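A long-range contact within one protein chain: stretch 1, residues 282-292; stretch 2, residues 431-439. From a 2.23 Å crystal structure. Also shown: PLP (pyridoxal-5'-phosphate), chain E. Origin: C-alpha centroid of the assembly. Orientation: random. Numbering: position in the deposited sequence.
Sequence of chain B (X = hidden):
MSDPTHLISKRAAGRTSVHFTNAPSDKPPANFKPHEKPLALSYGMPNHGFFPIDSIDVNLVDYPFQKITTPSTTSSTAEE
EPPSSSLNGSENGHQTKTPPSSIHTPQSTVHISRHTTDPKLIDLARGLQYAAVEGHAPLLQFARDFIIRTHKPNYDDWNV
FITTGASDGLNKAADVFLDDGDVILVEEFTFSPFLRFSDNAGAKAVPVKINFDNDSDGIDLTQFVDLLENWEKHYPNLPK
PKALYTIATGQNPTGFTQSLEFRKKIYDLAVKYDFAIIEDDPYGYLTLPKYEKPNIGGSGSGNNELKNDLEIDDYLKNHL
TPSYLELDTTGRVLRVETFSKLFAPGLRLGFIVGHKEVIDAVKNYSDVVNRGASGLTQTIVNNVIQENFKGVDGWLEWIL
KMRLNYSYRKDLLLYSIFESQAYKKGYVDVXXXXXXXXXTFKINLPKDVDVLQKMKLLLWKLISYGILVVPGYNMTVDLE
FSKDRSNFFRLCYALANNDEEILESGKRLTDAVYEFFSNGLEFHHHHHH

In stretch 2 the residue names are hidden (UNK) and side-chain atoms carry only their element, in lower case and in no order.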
# COMPACT_ATOMS: atom_id res chain seq x y z
N PRO B 282 -2.20 18.48 -1.96
CA PRO B 282 -3.39 17.82 -1.42
C PRO B 282 -4.68 18.65 -1.31
O PRO B 282 -5.73 18.05 -1.30
CB PRO B 282 -2.90 17.35 -0.05
CG PRO B 282 -1.83 18.35 0.31
CD PRO B 282 -1.14 18.69 -0.98
N TYR B 283 -4.63 19.98 -1.29
CA TYR B 283 -5.85 20.83 -1.12
C TYR B 283 -5.75 22.17 -1.86
O TYR B 283 -6.49 23.10 -1.48
CB TYR B 283 -6.13 21.07 0.37
CG TYR B 283 -4.86 21.13 1.18
CD1 TYR B 283 -3.83 21.93 0.76
CD2 TYR B 283 -4.67 20.31 2.29
CE1 TYR B 283 -2.62 21.94 1.42
CE2 TYR B 283 -3.45 20.30 2.95
CZ TYR B 283 -2.43 21.11 2.50
OH TYR B 283 -1.21 21.18 3.12
N GLY B 284 -4.94 22.24 -2.92
CA GLY B 284 -4.80 23.44 -3.77
C GLY B 284 -6.07 23.72 -4.53
O GLY B 284 -6.19 24.81 -5.11
N TYR B 285 -7.00 22.77 -4.57
CA TYR B 285 -8.31 22.96 -5.23
C TYR B 285 -9.22 23.75 -4.29
O TYR B 285 -10.15 24.41 -4.78
CB TYR B 285 -8.95 21.64 -5.68
CG TYR B 285 -8.12 20.91 -6.69
CD1 TYR B 285 -8.03 21.39 -7.98
CD2 TYR B 285 -7.44 19.75 -6.39
CE1 TYR B 285 -7.28 20.76 -8.94
CE2 TYR B 285 -6.68 19.09 -7.35
CZ TYR B 285 -6.59 19.61 -8.63
OH TYR B 285 -5.85 19.03 -9.61
N LEU B 286 -8.94 23.72 -2.98
CA LEU B 286 -9.73 24.47 -1.96
C LEU B 286 -9.20 25.90 -1.88
O LEU B 286 -8.49 26.21 -0.93
CB LEU B 286 -9.63 23.72 -0.63
CG LEU B 286 -10.06 22.25 -0.70
CD1 LEU B 286 -9.78 21.54 0.62
CD2 LEU B 286 -11.53 22.11 -1.10
N THR B 287 -9.50 26.71 -2.89
CA THR B 287 -9.05 28.12 -3.01
C THR B 287 -9.96 28.95 -2.09
O THR B 287 -11.16 28.66 -2.07
CB THR B 287 -9.05 28.61 -4.47
OG1 THR B 287 -10.39 28.49 -4.96
CG2 THR B 287 -8.11 27.83 -5.35
N LEU B 288 -9.39 29.89 -1.34
CA LEU B 288 -10.14 30.66 -0.31
C LEU B 288 -10.03 32.14 -0.63
O LEU B 288 -8.91 32.65 -0.71
CB LEU B 288 -9.56 30.35 1.07
CG LEU B 288 -9.36 28.88 1.41
CD1 LEU B 288 -8.65 28.73 2.74
CD2 LEU B 288 -10.68 28.13 1.42
N PRO B 289 -11.15 32.87 -0.82
CA PRO B 289 -11.11 34.32 -0.99
C PRO B 289 -10.56 34.99 0.28
O PRO B 289 -10.68 34.39 1.37
CB PRO B 289 -12.55 34.79 -1.24
CG PRO B 289 -13.41 33.54 -1.23
CD PRO B 289 -12.52 32.36 -0.85
N LYS B 290 -9.94 36.16 0.12
CA LYS B 290 -9.29 36.87 1.26
C LYS B 290 -10.36 37.23 2.31
O LYS B 290 -11.55 37.38 1.97
CB LYS B 290 -8.41 38.03 0.78
CG LYS B 290 -9.07 39.35 0.44
CD LYS B 290 -8.09 40.52 0.63
CE LYS B 290 -8.20 41.59 -0.45
NZ LYS B 290 -9.54 42.23 -0.47
N TYR B 291 -9.96 37.26 3.57
CA TYR B 291 -10.88 37.43 4.71
C TYR B 291 -11.79 38.65 4.50
O TYR B 291 -11.30 39.75 4.15
CB TYR B 291 -10.11 37.60 6.02
CG TYR B 291 -10.98 38.00 7.17
CD1 TYR B 291 -11.64 37.03 7.91
CD2 TYR B 291 -11.15 39.33 7.53
CE1 TYR B 291 -12.46 37.38 8.97
CE2 TYR B 291 -11.95 39.69 8.61
CZ TYR B 291 -12.62 38.71 9.31
OH TYR B 291 -13.44 39.02 10.35
N GLU B 292 -13.08 38.45 4.75
CA GLU B 292 -14.03 39.54 5.06
C GLU B 292 -14.92 39.09 6.25
O GLU B 292 -15.14 37.88 6.39
CB GLU B 292 -14.72 39.95 3.76
CG GLU B 292 -15.85 39.05 3.30
CD GLU B 292 -16.61 39.69 2.15
OE1 GLU B 292 -15.97 40.00 1.11
OE2 GLU B 292 -17.83 39.93 2.30
N UNK B 431 -1.62 34.92 9.42
CA UNK B 431 -1.56 34.90 7.93
C UNK B 431 -2.92 34.43 7.41
O UNK B 431 -3.36 33.37 7.86
c UNK B 431 1.36 35.72 8.07
c UNK B 431 -0.43 34.01 7.41
c UNK B 431 -0.31 34.17 5.90
c UNK B 431 0.90 34.27 8.13
N UNK B 432 -3.53 35.20 6.51
CA UNK B 432 -4.71 34.83 5.70
C UNK B 432 -4.28 33.81 4.63
O UNK B 432 -3.62 34.18 3.66
c UNK B 432 -6.80 35.86 4.64
c UNK B 432 -5.36 36.07 5.10
o UNK B 432 -7.37 34.78 4.90
o UNK B 432 -7.34 36.79 3.99
N UNK B 433 -4.60 32.50 4.78
CA UNK B 433 -4.28 31.50 3.76
C UNK B 433 -5.14 31.66 2.51
O UNK B 433 -6.30 31.99 2.64
c UNK B 433 -5.39 31.92 5.88
c UNK B 433 -4.63 30.18 4.43
c UNK B 433 -5.80 30.57 5.35
N UNK B 434 -4.55 31.40 1.34
CA UNK B 434 -5.20 31.53 0.01
C UNK B 434 -5.77 30.19 -0.41
O UNK B 434 -6.57 30.18 -1.37
n UNK B 434 -1.66 35.43 -0.58
c UNK B 434 -3.68 33.43 -0.78
c UNK B 434 -1.93 34.87 -1.93
c UNK B 434 -3.26 34.15 -2.03
c UNK B 434 -4.20 32.03 -1.03
N UNK B 435 -5.44 29.11 0.31
CA UNK B 435 -5.99 27.77 0.01
C UNK B 435 -5.82 26.83 1.19
O UNK B 435 -4.94 27.10 2.04
c UNK B 435 -5.34 27.22 -1.23
N UNK B 436 -6.66 25.80 1.23
CA UNK B 436 -6.49 24.60 2.08
C UNK B 436 -7.16 24.72 3.45
O UNK B 436 -8.28 25.29 3.52
N UNK B 437 -6.51 24.18 4.48
CA UNK B 437 -7.13 23.91 5.80
C UNK B 437 -6.26 24.44 6.96
O UNK B 437 -6.66 24.20 8.14
c UNK B 437 -7.85 19.37 5.18
c UNK B 437 -6.17 21.51 5.84
s UNK B 437 -6.47 19.75 6.25
c UNK B 437 -7.40 22.41 5.98
N UNK B 438 -5.15 25.14 6.68
CA UNK B 438 -4.17 25.54 7.73
C UNK B 438 -4.05 27.08 7.84
O UNK B 438 -4.11 27.79 6.82
c UNK B 438 -2.29 21.25 6.56
c UNK B 438 -2.80 24.89 7.50
c UNK B 438 -2.25 22.63 6.53
c UNK B 438 -3.39 21.33 8.67
c UNK B 438 -2.82 23.38 7.56
c UNK B 438 -2.87 20.60 7.62
c UNK B 438 -3.37 22.71 8.63
N UNK B 439 -3.91 27.56 9.08
CA UNK B 439 -3.63 28.98 9.44
C UNK B 439 -2.32 29.05 10.22
O UNK B 439 -2.22 28.35 11.26
c UNK B 439 -4.76 29.58 10.26
c UNK B 439 -6.09 29.53 9.53
c UNK B 439 -4.43 31.01 10.64
N1 PLP E . 1.35 16.38 2.18
C2 PLP E . 0.73 17.39 2.78
C2A PLP E . 1.28 18.76 2.55
C3 PLP E . -0.43 17.17 3.57
O3 PLP E . -1.05 18.23 4.17
C4 PLP E . -0.92 15.85 3.74
C4A PLP E . -2.18 15.62 4.48
C5 PLP E . -0.24 14.80 3.07
C6 PLP E . 0.88 15.13 2.34
C5A PLP E . -0.59 13.35 3.24
O4P PLP E . -1.77 12.90 2.53
P PLP E . -2.18 11.33 2.55
O1P PLP E . -0.88 10.54 2.53
O2P PLP E . -3.05 11.24 1.29
O3P PLP E . -2.95 11.11 3.81
O HOH W 1 -7.57 33.88 1.50

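Position 431 carries four carbons that fork at the first, one arm being two carbons long. None comes near stretch 1, and the β-branched pattern identifies Ile431.

At position 432 two carbons follow CA, the second bearing two oxygens: a short carboxylate whose CA-to-CB bond points toward stretch 1. One carboxylate oxygen lies 2.7 Å from Tyr291 N. This is Asp432. The oxygen, OD2, accepts a hydrogen bond from Tyr291 N, nearly linear at 173°, while Lys290 CA lies 3.4 Å from the same Asp432 OD2. The carboxylate thus serves a backbone amide that no main-chain partner in stretch 2 takes up.

The three side-chain carbons at position 433 close a ring onto the backbone N, and a ring carbon lies 4.3 Å from Leu288 CD1. The closed ring defines Pro433, and the carbon is its CG. Its carbonyl oxygen takes part in a water link: water 1 lies 2.5 Å from Pro433 O and 2.9 Å from Leu288 O and links the two carbonyls.

Position 434 has four carbons in a row ending in nitrogen, with the CA-to-CB bond pointing away from stretch 1, and is Lys434. The backbone makes the contact here, with Leu288 N donating to Lys434 O at 2.8 Å.

Position 435 has a single side-chain carbon, and this CB lies 4.2 Å from Thr287 CA. The residue is Ala435. Its CA sits opposite that of Thr287, with Ala435 CA 4.3 Å from Thr287 CA, in a single β bridge. Ala435 CA also approaches Leu286 O at 3.1 Å in a CA-H...O contact.

No side-chain atom is present at position 436, hence Gly436. Gly436 N donates to Leu286 O at 2.9 Å. The positive phi of 91° favours glycine, and an ideal CB would lie a tight 3.1 Å from Tyr283 CD1.

Position 437 bears an unbranched chain of two carbons, sulfur and a terminal carbon. A carbon of the chain lies 4.0 Å from Tyr283 CD2. This is Met437, packing through its CG.

At position 438 one carbon leads to a six-carbon ring without a hydroxyl, and a ring carbon lies 3.6 Å from Tyr283 OH. This is Phe438. Its ring meets that of Tyr283 obliquely, the centroids 5.9 Å apart and the planes at 89°; Tyr283 OH reaches the ring edge at CE2.

At position 439 one carbon carries two others, giving Val439, which stays out of contact.

The contact works through a single β bridge, Thr287–Ala435, with a backbone hydrogen bond on each side of it: Gly436 N and Leu288 N donate in opposite directions between the chains. Beyond them, Asp432 holds the backbone at Tyr291, while Met437 and Phe438 pack against Tyr283, whose OH shares a 3.1 Å hydrogen bond with PLP O3. Together the stretches bury 555 Å².

Stretch 2 (431-439) IDPKAGMFV
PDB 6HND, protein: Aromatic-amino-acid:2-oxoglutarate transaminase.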